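Local coordinates for geranyl diphosphate synthase small subunit (Antirrhinum majus, PDB 3QKC) that probably pairs with a catalytic large subunit to make geranyl diphosphate, the ten-carbon precursor of monoterpenes, and belongs to the isoprenyl diphosphate synthase family, at the interface of chains A and B. Numbering follows the deposited sequence. Chains: chain A/B, Geranyl diphosphate synthase small subunit.

Contacts 1 and 2 are neighbouring patches of one two-fold interface between copies of the small subunit, the centres of their C-alpha atoms about 9 Å apart. A:Val33 belongs to both, and helix 105-126 of chain A and helix 153-160 of chain B supply residues to each. Contact 1 follows the long helix and joins leucine and valine packing to a polar corner; contact 2 continues it to the start of helix 34-43 and a serine of the partner. Each recurs with the chains exchanged. This homodimer may not be the working form, since geranyl diphosphate synthases of some plants pair a small with a large subunit.

Contact 1: the interface of chains A and B. Residues chain A 33, 106, 109-110, 113-114; chain B 84, 94, 154, 157-158, 161.
Helix 105-126 of chain A, bearing A:Leu110, runs roughly antiparallel to the short helix 153-160 of chain B, bearing B:Val154. A:Leu110 does much of the filling: with CG held between its backbone N and carbonyl carbon (chi1 66°), the side chain forks toward chain B. Its CD1 branch meets B:Val154 CG1 at 3.6 Å, while CD2 lies against the backbone of B:Tyr158 and near CD1 of B:Leu161. B:Val154 in turn straddles the carbonyl oxygen of A:Leu110, with CG1 and CG2 each 3.5 Å from O. A:Val33 comes in at about a right angle and sets its CG1 3.5 Å from B:Val154 CG1. A:Asn106 lies against B:Leu161, its amide ND2 3.5 Å from CD2, with B:Met94 close to its CB.

The preceding residue, A:Leu109, points to another side of the helix and lays its CD1 methyl over one face of the B:His84 imidazole, 3.8 Å from the ring centre, a CH-pi contact. The carboxylate of A:Asp113 meets the ND1 side of that ring tip to tip, the two planes only 14° apart. OD2 is modelled too close to ND1 to carry meaning, so the acid-imidazole pairing is probable but its exact geometry doubtful. A water links A:Asp113 to the amide of B:Gln157, whose outer chain is straight. That water lies 3.0 Å from A:Asp113 OD2 and 3.2 Å from B:Gln157 NE2.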
loop_
_atom_site.group_PDB
_atom_site.type_symbol
_atom_site.label_atom_id
_atom_site.label_comp_id
_atom_site.label_asym_id
_atom_site.label_seq_id
_atom_site.Cartn_x
_atom_site.Cartn_y
_atom_site.Cartn_z
ATOM N N VAL A 33 0.002 -15.591 -5.984
ATOM C CA VAL A 33 0.955 -14.524 -6.164
ATOM C C VAL A 33 2.284 -14.847 -5.513
ATOM O O VAL A 33 3.253 -14.123 -5.717
ATOM C CB VAL A 33 0.500 -13.211 -5.494
ATOM C CG1 VAL A 33 1.008 -12.025 -6.304
ATOM C CG2 VAL A 33 -0.988 -13.167 -5.303
ATOM N N ASN A 106 2.056 -8.562 -17.132
ATOM C CA ASN A 106 0.822 -8.551 -16.338
ATOM C C ASN A 106 1.044 -9.056 -14.914
ATOM O O ASN A 106 0.456 -8.531 -13.970
ATOM C CB ASN A 106 -0.346 -9.300 -17.033
ATOM C CG ASN A 106 0.029 -10.713 -17.491
ATOM O OD1 ASN A 106 1.037 -11.270 -17.064
ATOM N ND2 ASN A 106 -0.793 -11.294 -18.358
ATOM N N LEU A 109 3.014 -6.598 -12.812
ATOM C CA LEU A 109 2.135 -5.478 -12.406
ATOM C C LEU A 109 1.382 -5.800 -11.111
ATOM O O LEU A 109 1.405 -5.040 -10.165
ATOM C CB LEU A 109 1.146 -5.115 -13.515
ATOM C CG LEU A 109 -0.004 -4.139 -13.203
ATOM C CD1 LEU A 109 0.510 -2.713 -12.922
ATOM C CD2 LEU A 109 -0.981 -4.121 -14.355
ATOM N N LEU A 110 0.730 -6.949 -11.079
ATOM C CA LEU A 110 -0.044 -7.317 -9.914
ATOM C C LEU A 110 0.830 -7.706 -8.722
ATOM O O LEU A 110 0.465 -7.427 -7.574
ATOM C CB LEU A 110 -1.067 -8.400 -10.278
ATOM C CG LEU A 110 -0.654 -9.795 -10.705
ATOM C CD1 LEU A 110 -0.438 -10.660 -9.473
ATOM C CD2 LEU A 110 -1.738 -10.383 -11.586
ATOM N N ASP A 113 1.730 -4.674 -7.043
ATOM C CA ASP A 113 0.553 -4.248 -6.292
ATOM C C ASP A 113 0.328 -4.998 -5.005
ATOM O O ASP A 113 -0.116 -4.398 -4.008
ATOM C CB ASP A 113 -0.683 -4.283 -7.179
ATOM C CG ASP A 113 -0.678 -3.158 -8.171
ATOM O OD1 ASP A 113 0.291 -2.354 -8.136
ATOM O OD2 ASP A 113 -1.625 -3.067 -8.963
ATOM N N GLY A 114 0.659 -6.300 -5.002
ATOM C CA GLY A 114 0.550 -7.067 -3.767
ATOM C C GLY A 114 1.660 -6.801 -2.767
ATOM O O GLY A 114 1.432 -6.843 -1.566
ATOM N N HIS B 84 -5.179 -0.311 -12.505
ATOM C CA HIS B 84 -4.206 -1.281 -12.954
ATOM C C HIS B 84 -4.748 -2.363 -13.869
ATOM O O HIS B 84 -4.053 -2.775 -14.799
ATOM C CB HIS B 84 -3.400 -1.866 -11.807
ATOM C CG HIS B 84 -2.350 -0.935 -11.308
ATOM N ND1 HIS B 84 -1.631 -1.164 -10.159
ATOM C CD2 HIS B 84 -1.905 0.242 -11.806
ATOM C CE1 HIS B 84 -0.777 -0.173 -9.975
ATOM N NE2 HIS B 84 -0.924 0.691 -10.964
ATOM N N MET B 94 -5.273 -5.912 -18.792
ATOM C CA MET B 94 -5.765 -7.155 -18.235
ATOM C C MET B 94 -7.278 -7.253 -18.463
ATOM O O MET B 94 -7.795 -8.341 -18.727
ATOM C CB MET B 94 -5.424 -7.248 -16.737
ATOM C CG MET B 94 -3.907 -7.408 -16.402
ATOM S SD MET B 94 -3.501 -7.919 -14.682
ATOM C CE MET B 94 -4.390 -6.703 -13.718
ATOM N N VAL B 154 -5.372 -8.974 -5.656
ATOM C CA VAL B 154 -4.237 -9.407 -6.473
ATOM C C VAL B 154 -4.327 -10.915 -6.777
ATOM O O VAL B 154 -4.106 -11.348 -7.908
ATOM C CB VAL B 154 -2.907 -8.991 -5.760
ATOM C CG1 VAL B 154 -1.746 -9.808 -6.211
ATOM C CG2 VAL B 154 -2.650 -7.462 -5.943
ATOM N N GLN B 157 -6.996 -11.145 -9.384
ATOM C CA GLN B 157 -6.482 -10.710 -10.695
ATOM C C GLN B 157 -5.505 -11.749 -11.289
ATOM O O GLN B 157 -5.518 -12.003 -12.488
ATOM C CB GLN B 157 -5.792 -9.345 -10.607
ATOM C CG GLN B 157 -6.659 -8.176 -10.125
ATOM C CD GLN B 157 -5.840 -6.929 -9.926
ATOM O OE1 GLN B 157 -4.627 -6.997 -9.717
ATOM N NE2 GLN B 157 -6.485 -5.776 -9.998
ATOM N N TYR B 158 -4.665 -12.326 -10.433
ATOM C CA TYR B 158 -3.734 -13.400 -10.812
ATOM C C TYR B 158 -4.471 -14.550 -11.504
ATOM O O TYR B 158 -4.000 -15.066 -12.512
ATOM C CB TYR B 158 -2.964 -13.906 -9.579
ATOM C CG TYR B 158 -1.922 -14.982 -9.838
ATOM C CD1 TYR B 158 -0.682 -14.659 -10.387
ATOM C CD2 TYR B 158 -2.166 -16.323 -9.508
ATOM C CE1 TYR B 158 0.291 -15.634 -10.631
ATOM C CE2 TYR B 158 -1.200 -17.317 -9.739
ATOM C CZ TYR B 158 0.031 -16.957 -10.301
ATOM O OH TYR B 158 1.004 -17.905 -10.545
ATOM N N LEU B 161 -6.404 -13.818 -15.093
ATOM C CA LEU B 161 -5.530 -13.942 -16.251
ATOM C C LEU B 161 -5.765 -15.292 -16.908
ATOM O O LEU B 161 -5.424 -16.337 -16.344
ATOM C CB LEU B 161 -4.063 -13.798 -15.835
ATOM C CG LEU B 161 -3.621 -12.447 -15.265
ATOM C CD1 LEU B 161 -2.265 -12.591 -14.635
ATOM C CD2 LEU B 161 -3.609 -11.361 -16.323
HETATM O O HOH W 1 -4.393 -4.009 -8.276
#

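Contact 2: the interface of chains A and B. Residues chain A 33-34, 37, 118; chain B 150, 155.
B:Ser150 pushes against A:Phe34 and A:Met37 at the start of helix 34-43, in the all-helical isoprenyl diphosphate synthase fold. This is the tight part of the contact: the serine buries 73 Å² against chain A, far more than any other residue here. Its CB and OG lie above the plane of the A:Phe34 ring but past the CE1-CZ rim, not over the ring itself. CB is 3.7 Å from CE1, and the hydroxyl OG is 3.6 Å from CZ. A chi1 of -21° nearly eclipses OG with the backbone N and points the hydroxyl into chain A, between the phenyl rim and a methionine methyl.

That methyl, CE of A:Met37, is 3.6 Å from B:Ser150 OG. The methionine runs straight through its first two torsions and bends at the third (chi3 -30°), which carries CE toward the serine. Behind it, the sulfur SD lies 4.0 Å above one face of the A:Phe118 ring, nearer its edge than its centre; both residues lose only a little surface to chain B.

The other side is looser and polar. B:Glu155 and A:Val33 run alongside each other, pointing opposite ways, and the glutamate loses only 3 Å² to chain A. Its chain bends at chi2, and the carboxylate accepts a hydrogen bond from the backbone of A:Val33, N to OE2 3.2 Å, on the syn lone pair and with 155° at the hydrogen. A:Val33 immediately precedes helix 34-43, so the helix start may help to stabilise negative charge on the glutamate. Between the two sides, A:Val33 CG2 passes 4.1 Å from B:Ser150 CA.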
loop_
_atom_site.group_PDB
_atom_site.type_symbol
_atom_site.label_atom_id
_atom_site.label_comp_id
_atom_site.label_asym_id
_atom_site.label_seq_id
_atom_site.Cartn_x
_atom_site.Cartn_y
_atom_site.Cartn_z
ATOM N N VAL A 33 0.002 -15.591 -5.984
ATOM C CA VAL A 33 0.955 -14.524 -6.164
ATOM C C VAL A 33 2.284 -14.847 -5.513
ATOM O O VAL A 33 3.253 -14.123 -5.717
ATOM C CB VAL A 33 0.500 -13.211 -5.494
ATOM C CG1 VAL A 33 1.008 -12.025 -6.304
ATOM C CG2 VAL A 33 -0.988 -13.167 -5.303
ATOM N N PHE A 34 2.351 -15.928 -4.735
ATOM C CA PHE A 34 3.530 -16.119 -3.906
ATOM C C PHE A 34 4.812 -16.391 -4.665
ATOM O O PHE A 34 5.861 -15.849 -4.306
ATOM C CB PHE A 34 3.285 -17.043 -2.714
ATOM C CG PHE A 34 2.641 -16.338 -1.567
ATOM C CD1 PHE A 34 1.324 -16.597 -1.220
ATOM C CD2 PHE A 34 3.333 -15.361 -0.877
ATOM C CE1 PHE A 34 0.713 -15.912 -0.184
ATOM C CE2 PHE A 34 2.735 -14.663 0.176
ATOM C CZ PHE A 34 1.433 -14.935 0.523
ATOM N N MET A 37 5.958 -13.123 -6.151
ATOM C CA MET A 37 6.318 -12.314 -4.962
ATOM C C MET A 37 7.635 -12.737 -4.315
ATOM O O MET A 37 8.468 -11.894 -3.991
ATOM C CB MET A 37 5.192 -12.279 -3.918
ATOM C CG MET A 37 5.478 -11.329 -2.746
ATOM S SD MET A 37 4.106 -11.077 -1.585
ATOM C CE MET A 37 2.702 -11.302 -2.699
ATOM N N PHE A 118 1.624 -5.642 1.565
ATOM C CA PHE A 118 2.218 -6.744 2.285
ATOM C C PHE A 118 3.245 -6.233 3.297
ATOM O O PHE A 118 3.214 -6.605 4.466
ATOM C CB PHE A 118 2.872 -7.705 1.299
ATOM C CG PHE A 118 3.322 -8.997 1.922
ATOM C CD1 PHE A 118 4.596 -9.116 2.448
ATOM C CD2 PHE A 118 2.458 -10.091 1.987
ATOM C CE1 PHE A 118 5.013 -10.295 3.024
ATOM C CE2 PHE A 118 2.869 -11.286 2.566
ATOM C CZ PHE A 118 4.156 -11.381 3.084
ATOM N N SER B 150 -2.386 -10.709 -1.383
ATOM C CA SER B 150 -2.449 -12.160 -1.659
ATOM C C SER B 150 -3.717 -12.879 -1.209
ATOM O O SER B 150 -4.016 -13.977 -1.685
ATOM C CB SER B 150 -1.276 -12.873 -0.970
ATOM O OG SER B 150 -0.208 -11.971 -0.682
ATOM N N GLU B 155 -4.687 -11.703 -5.766
ATOM C CA GLU B 155 -4.940 -13.130 -5.949
ATOM C C GLU B 155 -6.025 -13.364 -7.017
ATOM O O GLU B 155 -5.817 -14.126 -7.963
ATOM C CB GLU B 155 -5.302 -13.777 -4.602
ATOM C CG GLU B 155 -5.479 -15.300 -4.644
ATOM C CD GLU B 155 -4.231 -16.057 -5.089
ATOM O OE1 GLU B 155 -4.321 -17.299 -5.254
ATOM O OE2 GLU B 155 -3.151 -15.435 -5.262
#